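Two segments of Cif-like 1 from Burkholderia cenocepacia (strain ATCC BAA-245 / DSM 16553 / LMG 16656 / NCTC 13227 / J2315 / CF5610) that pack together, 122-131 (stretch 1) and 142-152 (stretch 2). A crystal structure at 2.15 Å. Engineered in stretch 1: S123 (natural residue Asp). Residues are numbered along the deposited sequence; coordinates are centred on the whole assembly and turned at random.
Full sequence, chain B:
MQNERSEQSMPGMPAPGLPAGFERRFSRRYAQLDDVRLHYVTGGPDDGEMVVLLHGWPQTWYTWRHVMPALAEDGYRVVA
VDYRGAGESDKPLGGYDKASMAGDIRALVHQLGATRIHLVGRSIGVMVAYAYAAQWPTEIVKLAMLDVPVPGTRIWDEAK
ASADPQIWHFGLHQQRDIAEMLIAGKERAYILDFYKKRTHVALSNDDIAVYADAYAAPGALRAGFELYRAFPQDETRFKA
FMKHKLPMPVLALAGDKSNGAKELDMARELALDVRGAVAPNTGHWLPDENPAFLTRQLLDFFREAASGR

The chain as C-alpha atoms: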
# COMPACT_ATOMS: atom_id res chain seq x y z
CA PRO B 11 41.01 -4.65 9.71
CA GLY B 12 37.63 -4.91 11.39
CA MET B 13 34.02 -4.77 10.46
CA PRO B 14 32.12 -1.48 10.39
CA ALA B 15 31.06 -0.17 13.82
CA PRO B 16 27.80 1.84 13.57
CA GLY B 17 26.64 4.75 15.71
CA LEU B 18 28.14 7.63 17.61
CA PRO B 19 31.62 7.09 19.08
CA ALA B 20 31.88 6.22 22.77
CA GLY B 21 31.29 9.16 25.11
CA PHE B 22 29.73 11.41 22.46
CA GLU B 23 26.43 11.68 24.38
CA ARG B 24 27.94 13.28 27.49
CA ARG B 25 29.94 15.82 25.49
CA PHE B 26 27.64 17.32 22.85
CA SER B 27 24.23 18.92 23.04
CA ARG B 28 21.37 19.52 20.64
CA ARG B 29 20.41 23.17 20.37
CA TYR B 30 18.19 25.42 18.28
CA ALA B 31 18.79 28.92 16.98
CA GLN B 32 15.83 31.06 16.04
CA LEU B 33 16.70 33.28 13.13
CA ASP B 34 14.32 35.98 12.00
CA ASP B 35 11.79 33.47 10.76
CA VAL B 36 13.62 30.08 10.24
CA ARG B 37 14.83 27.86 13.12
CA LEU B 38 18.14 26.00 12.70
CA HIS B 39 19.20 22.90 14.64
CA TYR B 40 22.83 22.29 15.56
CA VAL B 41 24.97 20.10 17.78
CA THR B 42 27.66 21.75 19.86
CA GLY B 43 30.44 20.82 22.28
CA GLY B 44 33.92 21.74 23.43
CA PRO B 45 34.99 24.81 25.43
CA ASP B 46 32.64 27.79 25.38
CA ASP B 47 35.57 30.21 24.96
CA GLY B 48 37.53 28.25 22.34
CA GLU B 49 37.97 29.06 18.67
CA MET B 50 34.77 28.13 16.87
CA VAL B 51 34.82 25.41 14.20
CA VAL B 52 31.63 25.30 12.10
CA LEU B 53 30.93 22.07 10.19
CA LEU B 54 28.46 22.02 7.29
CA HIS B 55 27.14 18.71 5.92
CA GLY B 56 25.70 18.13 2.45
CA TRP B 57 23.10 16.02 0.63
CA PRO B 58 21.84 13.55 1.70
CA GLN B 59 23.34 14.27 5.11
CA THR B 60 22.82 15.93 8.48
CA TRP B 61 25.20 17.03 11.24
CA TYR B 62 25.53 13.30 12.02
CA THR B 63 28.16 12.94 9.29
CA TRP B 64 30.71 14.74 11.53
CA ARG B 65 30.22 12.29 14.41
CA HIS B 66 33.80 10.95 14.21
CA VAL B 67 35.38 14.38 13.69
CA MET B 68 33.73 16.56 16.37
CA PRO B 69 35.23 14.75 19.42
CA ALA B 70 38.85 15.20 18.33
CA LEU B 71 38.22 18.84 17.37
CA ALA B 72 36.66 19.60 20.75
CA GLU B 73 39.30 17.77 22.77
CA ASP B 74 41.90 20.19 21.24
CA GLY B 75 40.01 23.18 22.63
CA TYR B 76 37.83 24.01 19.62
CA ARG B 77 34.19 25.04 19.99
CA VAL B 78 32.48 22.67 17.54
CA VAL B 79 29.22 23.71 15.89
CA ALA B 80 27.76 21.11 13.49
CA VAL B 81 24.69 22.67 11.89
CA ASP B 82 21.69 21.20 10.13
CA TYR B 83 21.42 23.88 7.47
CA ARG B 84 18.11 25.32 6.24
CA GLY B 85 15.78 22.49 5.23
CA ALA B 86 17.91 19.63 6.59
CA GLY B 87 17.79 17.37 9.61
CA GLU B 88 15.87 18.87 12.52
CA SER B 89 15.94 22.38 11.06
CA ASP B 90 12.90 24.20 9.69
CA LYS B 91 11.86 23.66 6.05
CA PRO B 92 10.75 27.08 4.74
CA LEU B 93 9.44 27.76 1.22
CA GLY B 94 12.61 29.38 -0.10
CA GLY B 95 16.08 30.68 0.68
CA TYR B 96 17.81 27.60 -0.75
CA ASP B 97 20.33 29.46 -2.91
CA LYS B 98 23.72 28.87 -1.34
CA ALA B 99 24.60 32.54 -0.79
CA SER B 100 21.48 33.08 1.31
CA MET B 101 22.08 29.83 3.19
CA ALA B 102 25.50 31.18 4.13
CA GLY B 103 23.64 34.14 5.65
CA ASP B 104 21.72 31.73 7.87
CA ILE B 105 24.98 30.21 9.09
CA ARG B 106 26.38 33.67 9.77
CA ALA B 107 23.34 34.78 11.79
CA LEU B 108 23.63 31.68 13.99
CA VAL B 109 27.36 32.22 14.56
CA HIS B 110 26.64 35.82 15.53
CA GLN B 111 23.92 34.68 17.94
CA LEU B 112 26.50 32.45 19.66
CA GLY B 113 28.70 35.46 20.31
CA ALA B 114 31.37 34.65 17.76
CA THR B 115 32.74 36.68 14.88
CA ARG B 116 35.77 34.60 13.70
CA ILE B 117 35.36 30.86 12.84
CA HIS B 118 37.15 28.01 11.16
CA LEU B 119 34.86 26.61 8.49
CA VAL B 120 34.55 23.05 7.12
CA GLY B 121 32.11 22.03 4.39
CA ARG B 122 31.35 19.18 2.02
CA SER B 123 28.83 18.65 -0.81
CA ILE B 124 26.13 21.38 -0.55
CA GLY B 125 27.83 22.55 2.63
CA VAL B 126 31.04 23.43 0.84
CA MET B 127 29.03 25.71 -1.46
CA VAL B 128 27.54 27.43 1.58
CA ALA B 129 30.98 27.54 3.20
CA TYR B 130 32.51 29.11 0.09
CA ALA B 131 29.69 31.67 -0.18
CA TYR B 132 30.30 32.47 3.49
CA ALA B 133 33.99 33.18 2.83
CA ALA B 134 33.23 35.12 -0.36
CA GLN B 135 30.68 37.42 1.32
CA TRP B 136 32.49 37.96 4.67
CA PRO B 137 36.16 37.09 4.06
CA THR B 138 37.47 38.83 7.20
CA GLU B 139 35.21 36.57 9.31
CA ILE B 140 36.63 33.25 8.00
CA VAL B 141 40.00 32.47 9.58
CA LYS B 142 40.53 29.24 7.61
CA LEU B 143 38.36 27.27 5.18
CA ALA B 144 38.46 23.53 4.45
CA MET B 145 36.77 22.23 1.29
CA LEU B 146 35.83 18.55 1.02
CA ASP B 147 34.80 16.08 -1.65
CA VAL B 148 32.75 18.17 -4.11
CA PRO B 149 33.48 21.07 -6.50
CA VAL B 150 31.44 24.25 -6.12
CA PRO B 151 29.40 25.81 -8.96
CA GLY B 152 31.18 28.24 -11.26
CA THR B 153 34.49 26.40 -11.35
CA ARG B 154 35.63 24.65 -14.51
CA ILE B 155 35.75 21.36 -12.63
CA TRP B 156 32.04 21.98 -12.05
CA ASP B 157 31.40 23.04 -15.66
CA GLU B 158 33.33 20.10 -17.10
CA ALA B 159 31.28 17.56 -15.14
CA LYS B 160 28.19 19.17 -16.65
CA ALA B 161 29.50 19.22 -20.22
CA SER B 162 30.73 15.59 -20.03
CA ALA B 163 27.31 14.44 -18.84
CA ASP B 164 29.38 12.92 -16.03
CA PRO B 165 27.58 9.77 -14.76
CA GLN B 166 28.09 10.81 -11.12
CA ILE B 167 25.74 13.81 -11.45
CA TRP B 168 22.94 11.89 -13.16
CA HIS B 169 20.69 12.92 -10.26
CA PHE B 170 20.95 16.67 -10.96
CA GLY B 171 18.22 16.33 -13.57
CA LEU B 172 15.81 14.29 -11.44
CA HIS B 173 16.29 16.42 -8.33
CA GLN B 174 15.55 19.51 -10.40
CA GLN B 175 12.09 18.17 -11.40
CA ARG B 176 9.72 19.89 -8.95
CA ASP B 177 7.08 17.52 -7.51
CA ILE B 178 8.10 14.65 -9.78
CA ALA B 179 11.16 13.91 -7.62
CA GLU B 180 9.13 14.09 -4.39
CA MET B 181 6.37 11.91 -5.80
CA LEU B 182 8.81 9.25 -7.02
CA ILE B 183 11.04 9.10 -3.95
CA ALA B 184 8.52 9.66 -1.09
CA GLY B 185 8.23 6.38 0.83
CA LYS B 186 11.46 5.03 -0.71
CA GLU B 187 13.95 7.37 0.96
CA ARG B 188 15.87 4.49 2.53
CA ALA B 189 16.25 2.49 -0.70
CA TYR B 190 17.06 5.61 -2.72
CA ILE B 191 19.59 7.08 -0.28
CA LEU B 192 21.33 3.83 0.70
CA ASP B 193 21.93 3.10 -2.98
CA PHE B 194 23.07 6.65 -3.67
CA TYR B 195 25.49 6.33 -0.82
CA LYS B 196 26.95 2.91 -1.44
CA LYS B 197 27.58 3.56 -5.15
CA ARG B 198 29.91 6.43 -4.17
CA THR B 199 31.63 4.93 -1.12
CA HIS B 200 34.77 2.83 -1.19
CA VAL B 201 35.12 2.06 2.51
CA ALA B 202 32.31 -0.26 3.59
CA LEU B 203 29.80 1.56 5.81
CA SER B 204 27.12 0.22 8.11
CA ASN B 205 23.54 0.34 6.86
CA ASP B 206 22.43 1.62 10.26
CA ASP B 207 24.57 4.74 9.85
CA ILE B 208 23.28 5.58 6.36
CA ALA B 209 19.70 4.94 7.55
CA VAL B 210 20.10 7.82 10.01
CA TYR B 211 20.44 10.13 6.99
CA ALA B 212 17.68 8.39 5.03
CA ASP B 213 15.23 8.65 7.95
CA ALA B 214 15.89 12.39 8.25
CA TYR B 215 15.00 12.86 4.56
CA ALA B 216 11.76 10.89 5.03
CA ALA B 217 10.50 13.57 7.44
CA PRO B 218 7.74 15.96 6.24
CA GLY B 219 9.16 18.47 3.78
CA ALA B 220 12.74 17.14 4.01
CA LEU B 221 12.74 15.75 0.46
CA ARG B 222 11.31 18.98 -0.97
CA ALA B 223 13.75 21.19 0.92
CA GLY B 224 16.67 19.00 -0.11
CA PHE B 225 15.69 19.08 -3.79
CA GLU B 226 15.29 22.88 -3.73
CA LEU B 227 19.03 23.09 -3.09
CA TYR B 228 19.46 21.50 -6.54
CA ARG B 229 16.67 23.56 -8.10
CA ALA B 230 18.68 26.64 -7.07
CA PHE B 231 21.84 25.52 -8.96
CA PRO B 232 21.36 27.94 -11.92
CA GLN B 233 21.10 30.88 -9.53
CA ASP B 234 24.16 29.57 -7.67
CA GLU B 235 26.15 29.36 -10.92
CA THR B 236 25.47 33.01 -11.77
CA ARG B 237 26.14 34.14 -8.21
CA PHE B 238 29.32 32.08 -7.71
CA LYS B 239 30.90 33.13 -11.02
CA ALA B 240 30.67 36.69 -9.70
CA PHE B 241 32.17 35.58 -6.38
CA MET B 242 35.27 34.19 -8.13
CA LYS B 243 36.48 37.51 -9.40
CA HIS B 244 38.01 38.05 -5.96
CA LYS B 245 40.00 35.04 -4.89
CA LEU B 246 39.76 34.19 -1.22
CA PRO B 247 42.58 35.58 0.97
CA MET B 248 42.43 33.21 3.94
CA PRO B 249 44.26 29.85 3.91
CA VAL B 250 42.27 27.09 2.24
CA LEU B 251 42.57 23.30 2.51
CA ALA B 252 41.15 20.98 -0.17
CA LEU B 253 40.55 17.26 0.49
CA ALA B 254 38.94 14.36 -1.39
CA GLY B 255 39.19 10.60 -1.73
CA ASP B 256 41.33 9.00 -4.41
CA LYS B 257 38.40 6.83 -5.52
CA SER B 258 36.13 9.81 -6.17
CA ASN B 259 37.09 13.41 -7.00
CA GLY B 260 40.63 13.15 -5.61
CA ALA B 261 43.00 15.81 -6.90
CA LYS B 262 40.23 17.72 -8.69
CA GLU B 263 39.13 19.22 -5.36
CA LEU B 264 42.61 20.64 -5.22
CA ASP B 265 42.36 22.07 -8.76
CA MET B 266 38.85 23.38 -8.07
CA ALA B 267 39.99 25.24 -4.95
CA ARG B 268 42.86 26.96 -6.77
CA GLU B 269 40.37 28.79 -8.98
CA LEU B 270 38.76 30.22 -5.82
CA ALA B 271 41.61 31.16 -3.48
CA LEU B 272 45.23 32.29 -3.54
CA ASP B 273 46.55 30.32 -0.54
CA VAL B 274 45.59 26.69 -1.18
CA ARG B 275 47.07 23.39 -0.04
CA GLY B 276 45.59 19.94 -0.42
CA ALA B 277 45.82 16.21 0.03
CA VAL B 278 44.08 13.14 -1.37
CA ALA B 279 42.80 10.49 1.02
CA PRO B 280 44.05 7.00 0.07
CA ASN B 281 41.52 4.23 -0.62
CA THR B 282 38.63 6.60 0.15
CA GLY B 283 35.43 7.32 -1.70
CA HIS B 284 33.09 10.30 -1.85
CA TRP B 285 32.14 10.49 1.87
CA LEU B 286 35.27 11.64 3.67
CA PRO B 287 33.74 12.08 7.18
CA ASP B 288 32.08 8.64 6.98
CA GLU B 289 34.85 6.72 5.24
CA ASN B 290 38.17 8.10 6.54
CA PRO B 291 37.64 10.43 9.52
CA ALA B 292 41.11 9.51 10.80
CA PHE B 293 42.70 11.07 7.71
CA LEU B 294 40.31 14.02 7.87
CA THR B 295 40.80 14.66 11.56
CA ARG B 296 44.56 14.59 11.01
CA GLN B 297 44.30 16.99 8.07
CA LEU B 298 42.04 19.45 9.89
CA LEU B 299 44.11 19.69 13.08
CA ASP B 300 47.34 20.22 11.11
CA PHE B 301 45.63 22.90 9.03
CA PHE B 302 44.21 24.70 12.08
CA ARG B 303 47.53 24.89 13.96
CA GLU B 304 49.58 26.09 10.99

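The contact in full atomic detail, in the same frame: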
# COMPACT_ATOMS: atom_id res chain seq x y z
N ARG B 122 31.32 20.19 3.07
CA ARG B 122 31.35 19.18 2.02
C ARG B 122 30.01 19.19 1.28
O ARG B 122 28.99 19.63 1.82
CB ARG B 122 31.65 17.77 2.57
CG ARG B 122 30.48 17.06 3.25
CD ARG B 122 30.78 15.57 3.45
NE ARG B 122 31.05 14.90 2.18
CZ ARG B 122 30.11 14.56 1.30
NH1 ARG B 122 28.83 14.83 1.55
NH2 ARG B 122 30.45 13.97 0.17
N SER B 123 30.03 18.70 0.04
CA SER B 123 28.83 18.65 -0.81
C SER B 123 28.15 20.02 -0.81
O SER B 123 28.85 21.03 -0.98
CB SER B 123 27.94 17.50 -0.31
OG SER B 123 26.63 17.57 -0.87
N ILE B 124 26.84 20.10 -0.58
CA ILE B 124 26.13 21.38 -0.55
C ILE B 124 26.75 22.30 0.48
O ILE B 124 26.81 23.52 0.29
CB ILE B 124 24.63 21.13 -0.28
CG1 ILE B 124 24.04 20.20 -1.34
CG2 ILE B 124 23.86 22.43 -0.21
CD1 ILE B 124 23.92 20.84 -2.70
N GLY B 125 27.25 21.73 1.58
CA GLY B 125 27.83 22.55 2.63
C GLY B 125 29.09 23.28 2.21
O GLY B 125 29.40 24.34 2.75
N VAL B 126 29.86 22.71 1.28
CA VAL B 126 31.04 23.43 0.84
C VAL B 126 30.66 24.60 -0.07
O VAL B 126 31.39 25.59 -0.12
CB VAL B 126 32.04 22.46 0.17
CG1 VAL B 126 31.72 22.23 -1.31
CG2 VAL B 126 33.45 22.97 0.37
N MET B 127 29.50 24.55 -0.72
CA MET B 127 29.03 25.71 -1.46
C MET B 127 28.60 26.82 -0.52
O MET B 127 28.93 27.99 -0.73
CB MET B 127 27.87 25.31 -2.38
CG MET B 127 28.10 24.02 -3.16
SD MET B 127 26.70 23.52 -4.21
CE MET B 127 27.34 21.99 -4.86
N VAL B 128 27.87 26.46 0.54
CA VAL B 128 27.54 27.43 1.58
C VAL B 128 28.81 27.98 2.23
O VAL B 128 28.96 29.19 2.42
CB VAL B 128 26.61 26.78 2.63
CG1 VAL B 128 26.11 27.82 3.62
CG2 VAL B 128 25.45 26.08 1.94
N ALA B 129 29.75 27.09 2.55
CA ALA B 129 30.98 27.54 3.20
C ALA B 129 31.76 28.49 2.31
O ALA B 129 32.32 29.49 2.78
CB ALA B 129 31.84 26.35 3.60
N TYR B 130 31.81 28.21 1.00
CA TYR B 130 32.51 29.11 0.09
C TYR B 130 31.79 30.46 0.01
O TYR B 130 32.43 31.51 0.07
CB TYR B 130 32.62 28.49 -1.30
CG TYR B 130 33.08 29.50 -2.33
CD1 TYR B 130 34.38 29.98 -2.34
CD2 TYR B 130 32.19 30.00 -3.29
CE1 TYR B 130 34.80 30.92 -3.27
CE2 TYR B 130 32.60 30.94 -4.21
CZ TYR B 130 33.90 31.39 -4.20
OH TYR B 130 34.31 32.32 -5.13
N ALA B 131 30.46 30.43 -0.13
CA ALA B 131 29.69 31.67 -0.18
C ALA B 131 29.83 32.46 1.11
O ALA B 131 29.78 33.70 1.09
CB ALA B 131 28.22 31.37 -0.46
N LYS B 142 40.07 30.28 8.52
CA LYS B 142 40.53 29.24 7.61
C LYS B 142 39.31 28.49 7.08
O LYS B 142 38.27 28.42 7.75
CB LYS B 142 41.50 28.26 8.29
CG LYS B 142 42.87 28.84 8.58
CD LYS B 142 43.70 27.90 9.43
CE LYS B 142 45.05 28.52 9.77
NZ LYS B 142 45.72 27.79 10.89
N LEU B 143 39.45 27.95 5.88
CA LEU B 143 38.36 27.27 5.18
C LEU B 143 38.86 25.94 4.64
O LEU B 143 39.92 25.89 3.99
CB LEU B 143 37.83 28.15 4.05
CG LEU B 143 36.82 27.53 3.09
CD1 LEU B 143 35.50 27.28 3.81
CD2 LEU B 143 36.63 28.42 1.87
N ALA B 144 38.13 24.86 4.93
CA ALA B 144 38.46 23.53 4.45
C ALA B 144 37.35 23.04 3.53
O ALA B 144 36.17 23.07 3.91
CB ALA B 144 38.67 22.54 5.60
N MET B 145 37.72 22.58 2.34
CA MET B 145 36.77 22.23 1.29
C MET B 145 36.89 20.75 0.95
O MET B 145 37.96 20.30 0.52
CB MET B 145 37.01 23.10 0.05
CG MET B 145 36.87 24.60 0.34
SD MET B 145 37.08 25.63 -1.13
CE MET B 145 35.36 25.88 -1.57
N LEU B 146 35.80 20.00 1.11
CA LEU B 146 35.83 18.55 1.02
C LEU B 146 34.97 18.03 -0.12
O LEU B 146 33.83 18.47 -0.30
CB LEU B 146 35.36 17.90 2.33
CG LEU B 146 35.93 18.30 3.69
CD1 LEU B 146 35.46 17.29 4.75
CD2 LEU B 146 37.44 18.39 3.67
N ASP B 147 35.53 17.09 -0.88
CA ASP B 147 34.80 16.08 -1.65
C ASP B 147 34.15 16.55 -2.95
O ASP B 147 34.13 15.79 -3.93
CB ASP B 147 33.73 15.43 -0.76
CG ASP B 147 34.35 14.66 0.40
OD1 ASP B 147 35.44 14.09 0.21
OD2 ASP B 147 33.76 14.63 1.51
N VAL B 148 33.60 17.75 -2.99
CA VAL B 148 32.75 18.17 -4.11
C VAL B 148 33.21 19.52 -4.65
O VAL B 148 33.59 20.40 -3.86
CB VAL B 148 31.27 18.24 -3.66
CG1 VAL B 148 30.36 18.73 -4.79
CG2 VAL B 148 30.81 16.88 -3.16
N PRO B 149 33.23 19.73 -5.97
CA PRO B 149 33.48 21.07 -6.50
C PRO B 149 32.27 21.98 -6.36
O PRO B 149 31.12 21.52 -6.36
CB PRO B 149 33.78 20.80 -7.98
CG PRO B 149 32.97 19.56 -8.28
CD PRO B 149 33.07 18.72 -7.03
N VAL B 150 32.53 23.28 -6.29
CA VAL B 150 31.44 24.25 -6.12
C VAL B 150 31.04 24.78 -7.49
O VAL B 150 31.84 24.74 -8.43
CB VAL B 150 31.81 25.38 -5.15
CG1 VAL B 150 32.38 24.83 -3.86
CG2 VAL B 150 32.77 26.36 -5.79
N PRO B 151 29.80 25.25 -7.66
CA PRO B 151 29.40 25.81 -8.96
C PRO B 151 30.27 26.99 -9.36
O PRO B 151 30.80 27.72 -8.52
CB PRO B 151 27.95 26.23 -8.73
CG PRO B 151 27.48 25.40 -7.55
CD PRO B 151 28.69 25.20 -6.69
N GLY B 152 30.40 27.17 -10.68
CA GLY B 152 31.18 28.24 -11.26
C GLY B 152 32.59 27.84 -11.64
O GLY B 152 33.18 28.47 -12.53

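Helix 124-131 packs against strand 142-146 and the loop that follows it. The helix and strand run nearly antiparallel, at 152°, and their axes come within 8.2 Å. Together the two stretches bury 659 Å².

V126 is the main bump. Its side chain points toward stretch 2 and fits where the strand passes into the loop. CG2 of V126 sits 3.5 Å from CA of M145 and 3.6 Å from CB of M145, so the methyl rests directly on the strand backbone. CG1 of V126 faces the loop, 3.7 Å from CG1 of V150 and 3.7 Å from the carbonyl O of V148.

Further along the helix, A129 is small, and L143 reaches toward it. CD1 of L143 lies 3.8 Å from CB of A129. The CB of M145 points sideways, but its chain end turns back to the helix, placing CE 3.8 Å from CB of Y130. V150 points toward the helix and approaches V126, M127 and Y130. The extended side chain of M127 runs along the loop, and its SD packs 3.6 Å from CD of P151.

At the start of stretch 1, the backbone comes closest to the strand end: CA of R122 is 4.6 Å from CA of L146. CA of R122 also makes a CA-H...O contact with O of L146, at 3.5 Å. Beside it, CG2 of V148 comes within 3.5 Å of CA of S123, an engineered residue whose side chain makes no capping bond to the helix.

One polar pair joins the stretches. NE of R122 donates a hydrogen bond to OD2 of D147 at 2.8 Å, nearly straight at 168°. Opposite charges make it a salt bridge as well. The carboxylate oxygen lies at the guanidinium edge, near its plane, where the N-H points.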